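Local coordinates for ABC transporter sugar binding protein (Xanthomonas axonopodis pv. citri, PDB 3UOR) that probably binds maltose or related sugars in the periplasm as the solute-binding component of an ABC transporter, at residues A186-L191 against A260-G265; P190-E195 against K241-Q246. All coordinates share one frame; numbering follows the deposited sequence.

Contact 1 (A186-L191 against A260-G265); sequences AILMPL and AFYLSG
Both L188 and Y262 hold CG anti to the backbone N (chi1 171° and 178°), and this lays the two side chains alongside each other on one face of a parallel strand pair. The leucine's CD2 lies 3.7 Å from CD1 of the tyrosine ring, while L188 O meets that ring at its edge, near the ring plane. On the other face I187 and F261 cross at their bases: CG1 of I187 is 3.7 Å from CB of F261, beyond which the phenylalanine ring leads off. Backbone bonds fix this register. F261 N donates to A186 O over 2.7 Å, and a weak, bent bond from A260 N reaches the same oxygen; L188 N returns to F261 O at 2.9 Å. Strand 187-188 thereby adds to strand 259-264 of the mixed sheet in this solute-binding fold, where strand 134-150 pairs antiparallel with 259-264. I187 CA also comes 3.2 Å from F261 O in a CH···O contact. Beyond the bridges the chains separate, CA to CA 6.2 Å for M189 and L263, and M189 SD still meets CD1 of L263 at 4.1 Å. M169 and M173 of helix 166-180 cover I187.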
ATOM      1  N   ALA A 186       4.285  19.103 -13.743  1.00 42.86           N
ATOM      2  CA  ALA A 186       4.967  18.987 -12.465  1.00 35.96           C
ATOM      3  C   ALA A 186       4.924  17.541 -11.942  1.00 39.98           C
ATOM      4  O   ALA A 186       5.922  17.028 -11.456  1.00 37.81           O
ATOM      5  CB  ALA A 186       4.369  19.950 -11.453  1.00 32.53           C
ATOM      6  N   ILE A 187       3.777  16.875 -12.068  1.00 36.13           N
ATOM      7  CA  ILE A 187       3.597  15.567 -11.434  1.00 34.46           C
ATOM      8  C   ILE A 187       2.720  14.639 -12.266  1.00 37.37           C
ATOM      9  O   ILE A 187       1.757  15.081 -12.901  1.00 41.12           O
ATOM     10  CB  ILE A 187       2.956  15.717 -10.037  1.00 33.74           C
ATOM     11  CG1 ILE A 187       2.903  14.377  -9.298  1.00 29.52           C
ATOM     12  CG2 ILE A 187       1.551  16.288 -10.158  1.00 34.84           C
ATOM     13  CD1 ILE A 187       2.487  14.540  -7.827  1.00 25.98           C
ATOM     14  N   LEU A 188       3.060  13.354 -12.251  1.00 35.24           N
ATOM     15  CA  LEU A 188       2.263  12.324 -12.898  1.00 36.32           C
ATOM     16  C   LEU A 188       1.496  11.475 -11.876  1.00 44.00           C
ATOM     17  O   LEU A 188       2.095  10.838 -11.006  1.00 42.70           O
ATOM     18  CB  LEU A 188       3.154  11.410 -13.748  1.00 37.10           C
ATOM     19  CG  LEU A 188       2.416  10.183 -14.287  1.00 37.21           C
ATOM     20  CD1 LEU A 188       1.360  10.615 -15.288  1.00 41.64           C
ATOM     21  CD2 LEU A 188       3.379   9.183 -14.918  1.00 36.35           C
ATOM     22  N   MET A 189       0.171  11.490 -11.995  1.00 35.91           N
ATOM     23  CA  MET A 189      -0.734  10.682 -11.194  1.00 31.96           C
ATOM     24  C   MET A 189      -1.785  10.128 -12.154  1.00 44.21           C
ATOM     25  O   MET A 189      -2.787  10.794 -12.430  1.00 41.78           O
ATOM     26  CB  MET A 189      -1.459  11.543 -10.149  1.00 29.36           C
ATOM     27  CG  MET A 189      -0.564  12.282  -9.162  1.00 31.54           C
ATOM     28  SD  MET A 189      -1.503  13.102  -7.847  1.00 34.55           S
ATOM     29  CE  MET A 189      -2.391  14.364  -8.816  1.00 32.07           C
ATOM     30  N   PRO A 190      -1.563   8.917 -12.679  1.00 45.46           N
ATOM     31  CA  PRO A 190      -2.485   8.357 -13.680  1.00 41.08           C
ATOM     32  C   PRO A 190      -3.912   8.260 -13.154  1.00 37.41           C
ATOM     33  O   PRO A 190      -4.119   7.738 -12.071  1.00 39.82           O
ATOM     34  CB  PRO A 190      -1.916   6.965 -13.951  1.00 38.80           C
ATOM     35  CG  PRO A 190      -0.481   7.045 -13.525  1.00 44.79           C
ATOM     36  CD  PRO A 190      -0.457   8.001 -12.360  1.00 39.29           C
ATOM     37  N   LEU A 191      -4.876   8.755 -13.929  1.00 37.76           N
ATOM     38  CA  LEU A 191      -6.273   8.849 -13.508  1.00 39.95           C
ATOM     39  C   LEU A 191      -6.976   7.498 -13.303  1.00 44.72           C
ATOM     40  O   LEU A 191      -8.045   7.440 -12.697  1.00 41.85           O
ATOM     41  CB  LEU A 191      -7.051   9.689 -14.521  1.00 42.93           C
ATOM     42  CG  LEU A 191      -6.787  11.194 -14.440  1.00 38.43           C
ATOM     43  CD1 LEU A 191      -7.358  11.929 -15.645  1.00 40.38           C
ATOM     44  CD2 LEU A 191      -7.361  11.755 -13.145  1.00 31.06           C
ATOM     45  N   ALA A 260       8.206  16.281 -13.327  1.00 30.92           N
ATOM     46  CA  ALA A 260       9.230  16.302 -12.292  1.00 27.84           C
ATOM     47  C   ALA A 260       8.996  15.301 -11.152  1.00 36.45           C
ATOM     48  O   ALA A 260       9.966  14.748 -10.582  1.00 36.57           O
ATOM     49  CB  ALA A 260       9.347  17.716 -11.735  1.00 31.07           C
ATOM     50  N   PHE A 261       7.720  15.095 -10.801  1.00 36.17           N
ATOM     51  CA  PHE A 261       7.332  14.158  -9.736  1.00 31.39           C
ATOM     52  C   PHE A 261       6.504  13.002 -10.272  1.00 32.63           C
ATOM     53  O   PHE A 261       5.721  13.144 -11.224  1.00 36.80           O
ATOM     54  CB  PHE A 261       6.480  14.830  -8.639  1.00 28.42           C
ATOM     55  CG  PHE A 261       7.107  16.040  -8.002  1.00 31.99           C
ATOM     56  CD1 PHE A 261       8.481  16.223  -7.997  1.00 34.73           C
ATOM     57  CD2 PHE A 261       6.305  16.988  -7.368  1.00 31.93           C
ATOM     58  CE1 PHE A 261       9.047  17.330  -7.382  1.00 29.59           C
ATOM     59  CE2 PHE A 261       6.861  18.096  -6.759  1.00 33.74           C
ATOM     60  CZ  PHE A 261       8.232  18.268  -6.761  1.00 35.32           C
ATOM     61  N   TYR A 262       6.638  11.867  -9.604  1.00 35.15           N
ATOM     62  CA  TYR A 262       5.839  10.693  -9.885  1.00 28.90           C
ATOM     63  C   TYR A 262       5.445  10.107  -8.530  1.00 36.65           C
ATOM     64  O   TYR A 262       6.307   9.753  -7.723  1.00 31.51           O
ATOM     65  CB  TYR A 262       6.651   9.706 -10.723  1.00 32.22           C
ATOM     66  CG  TYR A 262       5.960   8.402 -11.058  1.00 31.44           C
ATOM     67  CD1 TYR A 262       4.648   8.374 -11.503  1.00 40.35           C
ATOM     68  CD2 TYR A 262       6.650   7.202 -10.987  1.00 35.21           C
ATOM     69  CE1 TYR A 262       4.026   7.173 -11.828  1.00 37.81           C
ATOM     70  CE2 TYR A 262       6.037   5.983 -11.316  1.00 34.17           C
ATOM     71  CZ  TYR A 262       4.731   5.981 -11.728  1.00 39.88           C
ATOM     72  OH  TYR A 262       4.134   4.786 -12.045  1.00 35.63           O
ATOM     73  N   LEU A 263       4.143  10.046  -8.271  1.00 31.62           N
ATOM     74  CA  LEU A 263       3.640   9.536  -7.009  1.00 35.31           C
ATOM     75  C   LEU A 263       3.431   8.024  -7.078  1.00 37.10           C
ATOM     76  O   LEU A 263       2.454   7.565  -7.659  1.00 34.58           O
ATOM     77  CB  LEU A 263       2.336  10.239  -6.660  1.00 36.49           C
ATOM     78  CG  LEU A 263       1.977  10.352  -5.177  1.00 33.90           C
ATOM     79  CD1 LEU A 263       0.757  11.225  -5.014  1.00 29.01           C
ATOM     80  CD2 LEU A 263       1.749   8.953  -4.590  1.00 29.77           C
ATOM     81  N   SER A 264       4.323   7.242  -6.468  1.00 33.58           N
ATOM     82  CA  SER A 264       4.253   5.784  -6.639  1.00 29.57           C
ATOM     83  C   SER A 264       5.006   5.000  -5.551  1.00 30.98           C
ATOM     84  O   SER A 264       5.480   5.568  -4.564  1.00 30.60           O
ATOM     85  CB  SER A 264       4.792   5.406  -8.032  1.00 30.78           C
ATOM     86  OG  SER A 264       4.328   4.136  -8.446  1.00 39.53           O
ATOM     87  N   GLY A 265       5.122   3.696  -5.747  1.00 29.83           N
ATOM     88  CA  GLY A 265       5.562   2.795  -4.689  1.00 32.12           C
ATOM     89  C   GLY A 265       6.988   2.261  -4.767  1.00 35.41           C
ATOM     90  O   GLY A 265       7.743   2.622  -5.672  1.00 36.76           O
TER

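Contact 2 (P190-E195 against K241-Q246); sequences PLNEFE and KVSETQ
N192 reaches across to S243 and E244 from the third position of the chain 190-195. Its CB lies 4.0 Å from OG of S243; CG, set between the backbone N and the carbonyl carbon (chi1 59°), comes next, 3.6 Å from N of E244. At the tip OD1 accepts the hydrogen bond from E244 N, 2.6 Å long, the donor standing 41° out of the amide plane. The other branch, ND2, runs past CB of E244 at 3.9 Å. One residue earlier, L191 N donates to V242 O in a nearly straight bond of 2.8 Å, and the leucine's CD1 rests on the backbone of K241. A type I turn from P190 to E193, with E193 N bonded to P190 O, presents these groups together. On the other chain segment, S243 N is held by OE1 of Q246, which bends back over the start of the 3-10 segment 244-246. The carboxylates of E193 and E244 meet with planes 77° apart, OE2 of E193 and OE1 of E244 2.9 Å from each other. OE1 of E193 is hydrogen-bonded to NE2 of Q196; the approach of OE2 to E244 is no hydrogen bond as modelled, and suggests, without proving, a shared proton or shifted ionisation.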
ATOM      1  N   PRO A 190      -1.563   8.917 -12.679  1.00 45.46           N
ATOM      2  CA  PRO A 190      -2.485   8.357 -13.680  1.00 41.08           C
ATOM      3  C   PRO A 190      -3.912   8.260 -13.154  1.00 37.41           C
ATOM      4  O   PRO A 190      -4.119   7.738 -12.071  1.00 39.82           O
ATOM      5  CB  PRO A 190      -1.916   6.965 -13.951  1.00 38.80           C
ATOM      6  CG  PRO A 190      -0.481   7.045 -13.525  1.00 44.79           C
ATOM      7  CD  PRO A 190      -0.457   8.001 -12.360  1.00 39.29           C
ATOM      8  N   LEU A 191      -4.876   8.755 -13.929  1.00 37.76           N
ATOM      9  CA  LEU A 191      -6.273   8.849 -13.508  1.00 39.95           C
ATOM     10  C   LEU A 191      -6.976   7.498 -13.303  1.00 44.72           C
ATOM     11  O   LEU A 191      -8.045   7.440 -12.697  1.00 41.85           O
ATOM     12  CB  LEU A 191      -7.051   9.689 -14.521  1.00 42.93           C
ATOM     13  CG  LEU A 191      -6.787  11.194 -14.440  1.00 38.43           C
ATOM     14  CD1 LEU A 191      -7.358  11.929 -15.645  1.00 40.38           C
ATOM     15  CD2 LEU A 191      -7.361  11.755 -13.145  1.00 31.06           C
ATOM     16  N   ASN A 192      -6.376   6.424 -13.810  1.00 37.75           N
ATOM     17  CA  ASN A 192      -6.929   5.082 -13.648  1.00 46.11           C
ATOM     18  C   ASN A 192      -6.532   4.432 -12.318  1.00 45.96           C
ATOM     19  O   ASN A 192      -7.008   3.346 -11.993  1.00 49.61           O
ATOM     20  CB  ASN A 192      -6.464   4.174 -14.792  1.00 40.51           C
ATOM     21  CG  ASN A 192      -4.953   4.074 -14.862  1.00 54.99           C
ATOM     22  OD1 ASN A 192      -4.275   5.042 -15.209  1.00 60.35           O
ATOM     23  ND2 ASN A 192      -4.413   2.910 -14.510  1.00 51.33           N
ATOM     24  N   GLU A 193      -5.641   5.074 -11.567  1.00 42.73           N
ATOM     25  CA  GLU A 193      -5.195   4.536 -10.278  1.00 37.76           C
ATOM     26  C   GLU A 193      -5.924   5.248  -9.154  1.00 41.86           C
ATOM     27  O   GLU A 193      -6.196   6.439  -9.247  1.00 44.91           O
ATOM     28  CB  GLU A 193      -3.672   4.686 -10.134  1.00 39.59           C
ATOM     29  CG  GLU A 193      -2.911   3.998 -11.280  1.00 46.38           C
ATOM     30  CD  GLU A 193      -1.404   4.208 -11.248  1.00 57.54           C
ATOM     31  OE1 GLU A 193      -0.901   5.017 -10.432  1.00 52.82           O
ATOM     32  OE2 GLU A 193      -0.717   3.557 -12.063  1.00 66.59           O
ATOM     33  N   PHE A 194      -6.256   4.520  -8.096  1.00 35.97           N
ATOM     34  CA  PHE A 194      -6.945   5.120  -6.963  1.00 39.69           C
ATOM     35  C   PHE A 194      -6.023   5.513  -5.783  1.00 40.22           C
ATOM     36  O   PHE A 194      -6.451   6.225  -4.874  1.00 37.51           O
ATOM     37  CB  PHE A 194      -8.020   4.156  -6.456  1.00 31.29           C
ATOM     38  CG  PHE A 194      -7.467   2.893  -5.828  1.00 35.68           C
ATOM     39  CD1 PHE A 194      -7.038   2.892  -4.513  1.00 29.80           C
ATOM     40  CD2 PHE A 194      -7.385   1.709  -6.555  1.00 36.12           C
ATOM     41  CE1 PHE A 194      -6.536   1.732  -3.921  1.00 34.47           C
ATOM     42  CE2 PHE A 194      -6.894   0.540  -5.973  1.00 37.64           C
ATOM     43  CZ  PHE A 194      -6.467   0.553  -4.651  1.00 35.98           C
ATOM     44  N   GLU A 195      -4.776   5.046  -5.790  1.00 34.67           N
ATOM     45  CA  GLU A 195      -3.918   5.175  -4.607  1.00 30.59           C
ATOM     46  C   GLU A 195      -3.573   6.619  -4.253  1.00 28.29           C
ATOM     47  O   GLU A 195      -3.432   6.965  -3.072  1.00 26.14           O
ATOM     48  CB  GLU A 195      -2.648   4.311  -4.735  1.00 26.62           C
ATOM     49  CG  GLU A 195      -2.896   2.808  -4.608  1.00 32.41           C
ATOM     50  CD  GLU A 195      -3.291   2.136  -5.931  1.00 38.96           C
ATOM     51  OE1 GLU A 195      -3.556   2.844  -6.917  1.00 41.54           O
ATOM     52  OE2 GLU A 195      -3.342   0.891  -5.987  1.00 39.75           O
ATOM     53  N   LYS A 241      -3.803  15.083 -17.672  1.00 41.64           N
ATOM     54  CA  LYS A 241      -5.045  14.332 -17.586  1.00 46.28           C
ATOM     55  C   LYS A 241      -4.937  13.043 -18.393  1.00 43.44           C
ATOM     56  O   LYS A 241      -5.506  12.933 -19.478  1.00 49.74           O
ATOM     57  CB  LYS A 241      -6.217  15.198 -18.073  1.00 46.02           C
ATOM     58  CG  LYS A 241      -6.515  16.367 -17.146  1.00 44.04           C
ATOM     59  CD  LYS A 241      -7.684  17.187 -17.645  1.00 42.65           C
ATOM     60  CE  LYS A 241      -7.949  18.349 -16.706  1.00 43.67           C
ATOM     61  NZ  LYS A 241      -9.040  19.261 -17.186  1.00 46.03           N
ATOM     62  N   VAL A 242      -4.201  12.074 -17.862  1.00 39.64           N
ATOM     63  CA  VAL A 242      -3.959  10.830 -18.585  1.00 40.13           C
ATOM     64  C   VAL A 242      -4.140   9.608 -17.707  1.00 47.13           C
ATOM     65  O   VAL A 242      -4.036   9.703 -16.477  1.00 54.83           O
ATOM     66  CB  VAL A 242      -2.540  10.789 -19.175  1.00 40.46           C
ATOM     67  CG1 VAL A 242      -2.387  11.837 -20.276  1.00 44.07           C
ATOM     68  CG2 VAL A 242      -1.518  11.030 -18.097  1.00 39.55           C
ATOM     69  N   SER A 243      -4.422   8.469 -18.350  1.00 48.74           N
ATOM     70  CA  SER A 243      -4.387   7.150 -17.712  1.00 54.69           C
ATOM     71  C   SER A 243      -3.022   6.535 -17.961  1.00 57.23           C
ATOM     72  O   SER A 243      -2.281   7.023 -18.812  1.00 56.55           O
ATOM     73  CB  SER A 243      -5.468   6.243 -18.289  1.00 61.08           C
ATOM     74  OG  SER A 243      -6.755   6.716 -17.922  1.00 68.85           O
ATOM     75  N   GLU A 244      -2.684   5.471 -17.235  1.00 63.55           N
ATOM     76  CA  GLU A 244      -1.336   4.890 -17.330  1.00 69.77           C
ATOM     77  C   GLU A 244      -1.024   4.390 -18.730  1.00 61.91           C
ATOM     78  O   GLU A 244       0.120   4.440 -19.184  1.00 58.77           O
ATOM     79  CB  GLU A 244      -1.114   3.758 -16.317  1.00 80.03           C
ATOM     80  CG  GLU A 244       0.284   3.127 -16.424  1.00 90.22           C
ATOM     81  CD  GLU A 244       0.649   2.253 -15.230  1.00101.05           C
ATOM     82  OE1 GLU A 244      -0.267   1.896 -14.445  1.00107.22           O
ATOM     83  OE2 GLU A 244       1.854   1.925 -15.079  1.00 95.01           O
ATOM     84  N   THR A 245      -2.060   3.912 -19.405  1.00 65.15           N
ATOM     85  CA  THR A 245      -1.939   3.407 -20.764  1.00 70.95           C
ATOM     86  C   THR A 245      -1.560   4.516 -21.748  1.00 72.06           C
ATOM     87  O   THR A 245      -0.969   4.251 -22.796  1.00 72.06           O
ATOM     88  CB  THR A 245      -3.252   2.735 -21.211  1.00 74.56           C
ATOM     89  OG1 THR A 245      -3.209   2.498 -22.620  1.00 85.35           O
ATOM     90  CG2 THR A 245      -4.446   3.628 -20.896  1.00 73.47           C
ATOM     91  N   GLN A 246      -1.898   5.757 -21.397  1.00 73.86           N
ATOM     92  CA  GLN A 246      -1.616   6.912 -22.251  1.00 67.39           C
ATOM     93  C   GLN A 246      -0.216   7.438 -22.030  1.00 60.58           C
ATOM     94  O   GLN A 246       0.237   8.315 -22.754  1.00 61.32           O
ATOM     95  CB  GLN A 246      -2.604   8.043 -21.987  1.00 68.11           C
ATOM     96  CG  GLN A 246      -4.047   7.651 -22.126  1.00 67.31           C
ATOM     97  CD  GLN A 246      -4.959   8.814 -21.851  1.00 68.01           C
ATOM     98  OE1 GLN A 246      -5.609   8.875 -20.809  1.00 60.77           O
ATOM     99  NE2 GLN A 246      -5.004   9.762 -22.784  1.00 71.30           N
TER

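In the fold
The first segments of contacts 1 and 2 overlap, sharing P190 and L191, while their partners, 260-265 and 241-246, are separate parts of the chain; the contact centres are about 9 Å apart. As segment 186-191 leaves the sheet pairing of contact 1, it runs directly into the turn that meets loop 241-246 in contact 2. They also touch directly, CD1 of L188 lying 4.0 Å from CG2 of V242. Helix 221-235 packs against both, Y230 meeting M189 and L191, while helix 377-394 borders contact 2 through V392 and R393, which meet L191. Their centres lie about 16 and 17 Å from the centre of the chain, on the same side of it.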